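Local coordinates for protein ATP phosphoribosyltransferase regulatory subunit (PDB 1USY) that is probably required for the first step of histidine biosynthesis and may let histidine feedback-regulate ATP phosphoribosyltransferase, at residues B[11-21]-B[108-119]. Residues are numbered along the deposited sequence; the frame is centred on the assembly and turned at random.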
# COMPACT_ATOMS: atom_id res chain seq x y z
N SER B 11 -35.71 6.40 15.93
CA SER B 11 -36.42 7.64 16.17
C SER B 11 -36.17 8.66 15.06
O SER B 11 -37.12 9.24 14.53
CB SER B 11 -36.01 8.19 17.54
OG SER B 11 -36.63 9.46 17.79
N PHE B 12 -34.90 8.85 14.72
CA PHE B 12 -34.44 9.80 13.70
C PHE B 12 -34.99 9.42 12.34
O PHE B 12 -35.42 10.28 11.60
CB PHE B 12 -32.90 9.83 13.65
CG PHE B 12 -32.36 10.79 12.64
CD1 PHE B 12 -32.34 12.16 12.92
CD2 PHE B 12 -31.84 10.34 11.43
CE1 PHE B 12 -31.86 13.07 11.98
CE2 PHE B 12 -31.33 11.23 10.48
CZ PHE B 12 -31.34 12.60 10.75
N TYR B 13 -34.95 8.13 12.05
CA TYR B 13 -35.56 7.52 10.88
C TYR B 13 -37.07 7.78 10.82
O TYR B 13 -37.63 7.97 9.73
CB TYR B 13 -35.27 6.00 10.90
CG TYR B 13 -36.27 5.15 10.13
CD1 TYR B 13 -36.38 5.25 8.73
CD2 TYR B 13 -37.13 4.27 10.80
CE1 TYR B 13 -37.30 4.50 8.02
CE2 TYR B 13 -38.06 3.51 10.08
CZ TYR B 13 -38.14 3.63 8.69
OH TYR B 13 -39.04 2.88 7.97
N SER B 14 -37.76 7.78 11.97
CA SER B 14 -39.18 8.14 11.98
C SER B 14 -39.40 9.61 11.70
O SER B 14 -40.27 9.96 10.93
CB SER B 14 -39.88 7.74 13.29
OG SER B 14 -39.51 6.41 13.62
N LYS B 15 -38.60 10.46 12.32
CA LYS B 15 -38.70 11.88 12.05
C LYS B 15 -38.50 12.17 10.57
O LYS B 15 -39.27 12.93 9.99
CB LYS B 15 -37.72 12.68 12.89
CG LYS B 15 -37.99 12.59 14.36
CD LYS B 15 -36.85 13.20 15.17
CE LYS B 15 -36.85 12.70 16.60
NZ LYS B 15 -38.21 12.61 17.18
N ALA B 16 -37.48 11.53 9.98
CA ALA B 16 -37.13 11.76 8.58
C ALA B 16 -38.12 11.19 7.55
O ALA B 16 -38.53 11.90 6.62
CB ALA B 16 -35.73 11.28 8.30
N THR B 17 -38.49 9.91 7.71
CA THR B 17 -39.38 9.26 6.76
C THR B 17 -40.78 9.63 7.16
O THR B 17 -41.56 8.77 7.59
CB THR B 17 -39.20 7.66 6.71
OG1 THR B 17 -38.93 7.14 8.01
CG2 THR B 17 -37.94 7.18 5.85
N LYS B 18 -41.09 10.91 7.04
CA LYS B 18 -42.37 11.52 7.46
C LYS B 18 -42.36 12.91 6.84
O LYS B 18 -43.40 13.49 6.52
CB LYS B 18 -42.46 11.66 8.98
CG LYS B 18 -43.62 10.93 9.59
CD LYS B 18 -43.54 10.91 11.12
CE LYS B 18 -43.54 9.47 11.66
NZ LYS B 18 -44.22 9.37 12.99
N LYS B 19 -41.15 13.40 6.72
CA LYS B 19 -40.83 14.57 5.96
C LYS B 19 -40.44 14.14 4.54
O LYS B 19 -40.05 14.96 3.73
CB LYS B 19 -39.70 15.34 6.65
CG LYS B 19 -40.08 15.94 8.02
CD LYS B 19 -41.37 16.77 7.96
CE LYS B 19 -41.40 17.89 9.03
NZ LYS B 19 -42.56 18.79 8.74
N GLY B 20 -40.58 12.85 4.24
CA GLY B 20 -40.27 12.37 2.92
C GLY B 20 -38.79 12.16 2.64
O GLY B 20 -38.41 12.09 1.48
N PHE B 21 -37.94 12.06 3.67
CA PHE B 21 -36.56 11.68 3.42
C PHE B 21 -36.49 10.17 3.30
O PHE B 21 -37.20 9.44 4.00
CB PHE B 21 -35.61 12.15 4.51
CG PHE B 21 -35.50 13.62 4.62
CD1 PHE B 21 -36.53 14.37 5.22
CD2 PHE B 21 -34.39 14.27 4.09
CE1 PHE B 21 -36.43 15.74 5.30
CE2 PHE B 21 -34.29 15.64 4.14
CZ PHE B 21 -35.30 16.38 4.76
N GLU B 108 -37.06 22.63 7.32
CA GLU B 108 -37.44 21.24 7.52
C GLU B 108 -36.24 20.40 7.99
O GLU B 108 -36.36 19.61 8.93
CB GLU B 108 -38.05 20.67 6.23
CG GLU B 108 -38.20 19.16 6.21
CD GLU B 108 -39.38 18.70 5.39
OE1 GLU B 108 -40.53 18.87 5.84
OE2 GLU B 108 -39.16 18.14 4.29
N VAL B 109 -35.09 20.58 7.35
CA VAL B 109 -33.86 19.94 7.83
C VAL B 109 -33.59 20.35 9.27
O VAL B 109 -33.52 19.51 10.15
CB VAL B 109 -32.63 20.24 6.95
CG1 VAL B 109 -31.34 19.65 7.60
CG2 VAL B 109 -32.85 19.71 5.52
N LEU B 110 -33.51 21.65 9.52
CA LEU B 110 -33.22 22.15 10.85
C LEU B 110 -34.16 21.53 11.85
O LEU B 110 -33.76 21.17 12.95
CB LEU B 110 -33.43 23.66 10.92
CG LEU B 110 -32.21 24.57 10.86
CD1 LEU B 110 -32.70 25.91 11.18
CD2 LEU B 110 -31.13 24.13 11.81
N GLU B 111 -35.42 21.40 11.46
CA GLU B 111 -36.42 21.06 12.43
C GLU B 111 -36.18 19.64 12.91
O GLU B 111 -36.21 19.39 14.11
CB GLU B 111 -37.82 21.36 11.90
CG GLU B 111 -38.76 20.18 11.71
CD GLU B 111 -39.17 19.56 13.02
OE1 GLU B 111 -39.60 20.34 13.92
OE2 GLU B 111 -39.06 18.32 13.16
N ILE B 112 -35.87 18.73 11.98
CA ILE B 112 -35.50 17.35 12.34
C ILE B 112 -34.19 17.24 13.16
O ILE B 112 -34.17 16.56 14.18
CB ILE B 112 -35.45 16.47 11.08
CG1 ILE B 112 -36.79 16.47 10.38
CG2 ILE B 112 -35.03 15.05 11.39
CD1 ILE B 112 -36.70 15.93 8.98
N ILE B 113 -33.12 17.90 12.72
CA ILE B 113 -31.84 17.82 13.42
C ILE B 113 -32.00 18.39 14.84
O ILE B 113 -31.61 17.75 15.81
CB ILE B 113 -30.67 18.56 12.66
CG1 ILE B 113 -30.24 17.88 11.35
CG2 ILE B 113 -29.43 18.66 13.54
CD1 ILE B 113 -30.67 16.51 11.15
N VAL B 114 -32.58 19.59 14.96
CA VAL B 114 -32.77 20.21 16.27
C VAL B 114 -33.65 19.32 17.15
O VAL B 114 -33.28 19.02 18.30
CB VAL B 114 -33.39 21.65 16.18
CG1 VAL B 114 -33.90 22.15 17.54
CG2 VAL B 114 -32.40 22.64 15.57
N GLU B 115 -34.82 18.92 16.64
CA GLU B 115 -35.73 18.08 17.44
C GLU B 115 -35.01 16.81 17.88
O GLU B 115 -35.16 16.37 19.05
CB GLU B 115 -36.99 17.71 16.69
CG GLU B 115 -37.89 16.79 17.48
CD GLU B 115 -39.11 16.35 16.70
OE1 GLU B 115 -39.44 16.99 15.69
OE2 GLU B 115 -39.75 15.36 17.10
N SER B 116 -34.24 16.23 16.95
CA SER B 116 -33.44 15.05 17.25
C SER B 116 -32.41 15.33 18.33
O SER B 116 -32.19 14.49 19.21
CB SER B 116 -32.73 14.52 16.01
OG SER B 116 -33.71 14.07 15.08
N ALA B 117 -31.78 16.49 18.28
CA ALA B 117 -30.70 16.79 19.22
C ALA B 117 -31.25 17.06 20.63
O ALA B 117 -30.72 16.59 21.63
CB ALA B 117 -29.80 17.94 18.72
N SER B 118 -32.35 17.78 20.69
CA SER B 118 -32.94 18.06 21.98
C SER B 118 -33.56 16.82 22.62
O SER B 118 -33.86 16.82 23.81
CB SER B 118 -33.95 19.20 21.87
OG SER B 118 -34.99 18.83 21.00
N GLU B 119 -33.72 15.74 21.87
CA GLU B 119 -34.23 14.50 22.45
C GLU B 119 -33.14 13.41 22.61
O GLU B 119 -33.26 12.52 23.43
CB GLU B 119 -35.48 14.00 21.70
CG GLU B 119 -35.23 12.93 20.64
CD GLU B 119 -36.48 12.14 20.20
OE1 GLU B 119 -37.47 12.79 19.78
OE2 GLU B 119 -36.45 10.87 20.27
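A charged residue, K15, is the knob that one helix pushes into the other: its long chain sits among I112, E115, S116 and E119. The methylenes do the packing, CB against I112 CG2, while a bend at chi4 (-41°) turns NZ onto two carboxylates, 2.7 Å from E119 OE1 and 3.2 Å from E115 OE2, each met from above its plane. E119 OE2 accepts a hydrogen bond from S11 OG (2.9 Å), so this carboxylate is gripped through both oxygens. Were K15 cut back to an alanine, E115 and E119 would probably lose their shared counter-charge, and a gap would be likely to open over I112 and S116. Deeper in, I112 suits the middle of the contact because its branches diverge: CG2 lies 3.8 Å from F12 CE1, whereas CD1 reaches K19 CG and the F21 ring. I113 CD1 and S116 OG lie at the edge of the F12 ring; S116 OG also donates a hydrogen bond to I112 O (2.7 Å), which satisfies the hydroxyl inside its helix. At the far end K19 NZ makes a longer salt bridge to E108 OE1 (3.5 Å), while E108 OE2 pairs with K72 NZ in another. Beneath, F12 and I112 rest on L95 of strand 86-98. Segments 11-16 and 108-119 run roughly antiparallel (155°, axes 10.1 Å apart) across the mixed, largely antiparallel sheet characteristic of the class II aminoacyl-tRNA synthetase fold.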